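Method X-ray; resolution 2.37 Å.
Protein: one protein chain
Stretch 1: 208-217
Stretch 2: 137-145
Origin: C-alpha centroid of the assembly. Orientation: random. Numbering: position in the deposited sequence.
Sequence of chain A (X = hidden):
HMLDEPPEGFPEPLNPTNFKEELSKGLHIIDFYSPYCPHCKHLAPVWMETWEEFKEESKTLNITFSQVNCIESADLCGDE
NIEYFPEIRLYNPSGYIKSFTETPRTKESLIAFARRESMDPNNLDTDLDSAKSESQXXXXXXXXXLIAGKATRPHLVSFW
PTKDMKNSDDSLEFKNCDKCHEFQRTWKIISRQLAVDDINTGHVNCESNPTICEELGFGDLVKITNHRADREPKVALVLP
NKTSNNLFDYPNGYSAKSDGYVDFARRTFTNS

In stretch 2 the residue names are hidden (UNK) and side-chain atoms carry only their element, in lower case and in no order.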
# COMPACT_ATOMS: atom_id res chain seq x y z
N SER A 208 -4.50 6.88 -5.94
CA SER A 208 -4.18 7.92 -4.95
C SER A 208 -4.65 7.57 -3.56
O SER A 208 -4.37 8.31 -2.62
CB SER A 208 -4.85 9.25 -5.32
OG SER A 208 -4.71 9.47 -6.69
N ASN A 209 -5.42 6.49 -3.43
CA ASN A 209 -5.95 6.07 -2.12
C ASN A 209 -5.74 4.58 -1.87
O ASN A 209 -6.70 3.83 -1.67
CB ASN A 209 -7.45 6.40 -2.03
CG ASN A 209 -7.71 7.88 -1.95
OD1 ASN A 209 -7.48 8.48 -0.91
ND2 ASN A 209 -8.17 8.48 -3.05
N PRO A 210 -4.48 4.14 -1.90
CA PRO A 210 -4.22 2.69 -1.90
C PRO A 210 -4.73 1.99 -0.66
O PRO A 210 -5.35 0.92 -0.79
CB PRO A 210 -2.68 2.58 -1.99
CG PRO A 210 -2.15 3.90 -1.56
CD PRO A 210 -3.23 4.92 -1.92
N THR A 211 -4.47 2.54 0.52
CA THR A 211 -4.80 1.81 1.74
C THR A 211 -6.31 1.66 1.86
O THR A 211 -6.82 0.58 2.18
CB THR A 211 -4.26 2.50 3.01
OG1 THR A 211 -2.83 2.64 2.92
CG2 THR A 211 -4.61 1.67 4.25
N ILE A 212 -7.04 2.72 1.60
CA ILE A 212 -8.49 2.65 1.61
C ILE A 212 -9.04 1.63 0.61
O ILE A 212 -9.85 0.79 0.95
CB ILE A 212 -9.09 4.01 1.34
CG1 ILE A 212 -8.69 4.95 2.49
CG2 ILE A 212 -10.58 3.90 1.20
CD1 ILE A 212 -9.21 6.34 2.35
N CYS A 213 -8.57 1.67 -0.63
CA CYS A 213 -9.07 0.74 -1.64
C CYS A 213 -8.66 -0.74 -1.35
O CYS A 213 -9.38 -1.68 -1.70
CB CYS A 213 -8.57 1.18 -3.01
SG CYS A 213 -9.46 2.65 -3.66
N GLU A 214 -7.51 -0.92 -0.73
CA GLU A 214 -7.08 -2.27 -0.36
C GLU A 214 -7.97 -2.81 0.75
O GLU A 214 -8.48 -3.92 0.66
CB GLU A 214 -5.59 -2.26 0.03
CG GLU A 214 -4.71 -2.34 -1.23
CD GLU A 214 -3.27 -1.86 -1.02
OE1 GLU A 214 -2.89 -1.47 0.11
OE2 GLU A 214 -2.52 -1.84 -2.01
N GLU A 215 -8.21 -1.99 1.77
CA GLU A 215 -9.02 -2.40 2.90
C GLU A 215 -10.47 -2.71 2.52
O GLU A 215 -11.05 -3.67 3.03
CB GLU A 215 -8.98 -1.30 3.95
CG GLU A 215 -7.67 -1.22 4.70
CD GLU A 215 -7.67 -0.13 5.75
OE1 GLU A 215 -8.55 0.75 5.69
OE2 GLU A 215 -6.80 -0.18 6.65
N LEU A 216 -11.01 -1.96 1.56
CA LEU A 216 -12.38 -2.11 1.08
C LEU A 216 -12.58 -3.27 0.12
O LEU A 216 -13.71 -3.55 -0.29
CB LEU A 216 -12.82 -0.83 0.37
CG LEU A 216 -13.04 0.40 1.23
CD1 LEU A 216 -13.66 1.47 0.38
CD2 LEU A 216 -13.91 0.07 2.39
N GLY A 217 -11.49 -3.90 -0.29
CA GLY A 217 -11.61 -4.96 -1.26
C GLY A 217 -11.55 -4.52 -2.70
O GLY A 217 -12.07 -5.24 -3.55
N UNK A 137 -15.96 14.43 -6.59
CA UNK A 137 -14.60 14.00 -6.34
C UNK A 137 -14.41 13.77 -4.87
O UNK A 137 -14.54 14.68 -4.08
c UNK A 137 -13.62 15.04 -6.88
c UNK A 137 -10.18 15.57 -5.35
c UNK A 137 -10.07 13.63 -6.75
c UNK A 137 -9.46 14.52 -5.89
o UNK A 137 -8.13 14.38 -5.56
c UNK A 137 -12.17 14.83 -6.52
c UNK A 137 -11.52 15.72 -5.67
c UNK A 137 -11.42 13.80 -7.07
N UNK A 138 -14.12 12.53 -4.51
CA UNK A 138 -13.90 12.23 -3.11
C UNK A 138 -12.46 11.83 -2.88
O UNK A 138 -12.00 10.81 -3.40
c UNK A 138 -14.83 11.09 -2.63
c UNK A 138 -16.35 11.25 -2.85
c UNK A 138 -17.09 9.96 -2.49
c UNK A 138 -16.93 12.45 -2.01
N UNK A 139 -11.77 12.62 -2.07
CA UNK A 139 -10.47 12.21 -1.55
C UNK A 139 -10.72 11.18 -0.47
O UNK A 139 -11.85 11.05 0.02
c UNK A 139 -9.70 13.39 -0.98
o UNK A 139 -8.16 16.45 -2.24
o UNK A 139 -7.95 15.32 -0.35
c UNK A 139 -9.41 14.46 -2.00
c UNK A 139 -8.44 15.49 -1.50
N UNK A 140 -9.66 10.47 -0.08
CA UNK A 140 -9.78 9.38 0.87
C UNK A 140 -10.45 9.81 2.15
O UNK A 140 -11.36 9.14 2.65
N UNK A 141 -10.01 10.96 2.65
CA UNK A 141 -10.55 11.54 3.86
C UNK A 141 -12.06 11.81 3.74
O UNK A 141 -12.82 11.54 4.68
c UNK A 141 -10.34 13.53 5.41
c UNK A 141 -9.81 12.83 4.20
c UNK A 141 -9.98 13.11 6.68
c UNK A 141 -11.23 14.59 5.28
c UNK A 141 -10.48 13.74 7.81
c UNK A 141 -11.75 15.23 6.40
c UNK A 141 -11.37 14.80 7.66
N UNK A 142 -12.48 12.33 2.60
CA UNK A 142 -13.89 12.60 2.33
C UNK A 142 -14.69 11.31 2.42
O UNK A 142 -15.77 11.26 3.01
o UNK A 142 -13.45 15.37 1.72
o UNK A 142 -12.68 14.73 -0.26
c UNK A 142 -13.35 14.54 0.79
c UNK A 142 -14.06 13.20 0.93
N UNK A 143 -14.13 10.27 1.82
CA UNK A 143 -14.82 8.99 1.78
C UNK A 143 -14.93 8.38 3.18
O UNK A 143 -15.89 7.67 3.46
c UNK A 143 -16.11 4.22 0.82
c UNK A 143 -14.96 4.39 1.56
c UNK A 143 -14.80 6.65 0.80
c UNK A 143 -16.61 5.26 0.07
c UNK A 143 -14.12 8.00 0.84
c UNK A 143 -14.31 5.60 1.55
c UNK A 143 -15.97 6.47 0.08
N UNK A 144 -13.92 8.61 4.02
CA UNK A 144 -13.87 8.09 5.36
C UNK A 144 -14.86 8.87 6.25
O UNK A 144 -15.55 8.29 7.08
c UNK A 144 -11.76 5.75 5.34
c UNK A 144 -12.44 8.17 5.91
c UNK A 144 -11.38 7.24 5.25
c UNK A 144 -10.01 7.44 5.86
N UNK A 145 -14.98 10.17 6.03
CA UNK A 145 -16.00 10.94 6.72
C UNK A 145 -17.37 10.35 6.41
O UNK A 145 -18.14 10.10 7.32
c UNK A 145 -14.70 13.13 6.83
o UNK A 145 -15.63 15.34 6.84
c UNK A 145 -15.04 14.46 7.50
o UNK A 145 -14.75 14.59 8.71
c UNK A 145 -15.94 12.42 6.34

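Position 137 carries one carbon leading to a six-carbon ring that bears a single oxygen; its side-chain oxygen stays 6.1 Å from S208 OG, so it lies out of contact. A phenol ring identifies tyrosine, Y137.

Position 138 has four side-chain carbons forked at the second. Its CA-to-CB bond points sideways and its CB stays 7.2 Å from N209 ND2; what comes near is the backbone, with O 4.5 Å from N209 ND2. The fork after a single methylene identifies leucine, L138.

Position 139 has three carbons, the third carrying two oxygens, and its backbone C lies 4.2 Å from N209 OD1. It is glutamate, E139, the N-cap residue of the helix that follows.

Position 140 has no side-chain atoms. Its CA is 3.0 Å from N209 OD1 and 3.4 Å from I212 CD1, while its N is 3.1 Å from N209 OD1. An ideal CB would point toward stretch 1 and fall 2.3 Å from N209 OD1 and 2.8 Å from I212 CD1, two clashes. The residue is glycine, G140.

Position 141 shows one carbon and an unsubstituted six-carbon ring. Its CA-to-CB bond points away, and no atom touches stretch 1. It is phenylalanine, F141.

Position 142 has two carbons, the second with two oxygens, out of reach of stretch 1: aspartate, D142. Its OD2 accepts a hydrogen bond from E139 N at 2.9 Å, tying down the first turn of its own helix.

Position 143 again has one carbon and a bare six-carbon ring, but here CA-to-CB points toward stretch 1. One ring carbon lies 3.4 Å from L216 CD1 and another 4.1 Å from I212 CG2, both approaching the ring obliquely. It is phenylalanine, F143.

Position 144 has four carbons forked at the second. CA-to-CB points sideways, yet the end comes nearer, the forking carbon lying 3.7 Å from I212 CD1. This is leucine, L144.

Position 145 has three carbons, the third bearing two oxygens; its second side-chain carbon, the nearest, stays 9.8 Å from I212 CD1. It is glutamate, E145.

The contact buries 264 Å², both sides summed, and is mainly apolar. I212 is central: CD1 reaches G140 and L144, while CG2 meets F143. L216, one turn later, extends the packing along the F143 ring. The helix axes approach to 10.7 Å at 42°, but the backbones come closest near the helix starts, where N209 CA and G140 CA are 5.9 Å apart. The bare CA of G140 leaves room there for both N209 OD1 and I212 CD1.

Stretch 2, residues 137-145: YLEGFDFLE
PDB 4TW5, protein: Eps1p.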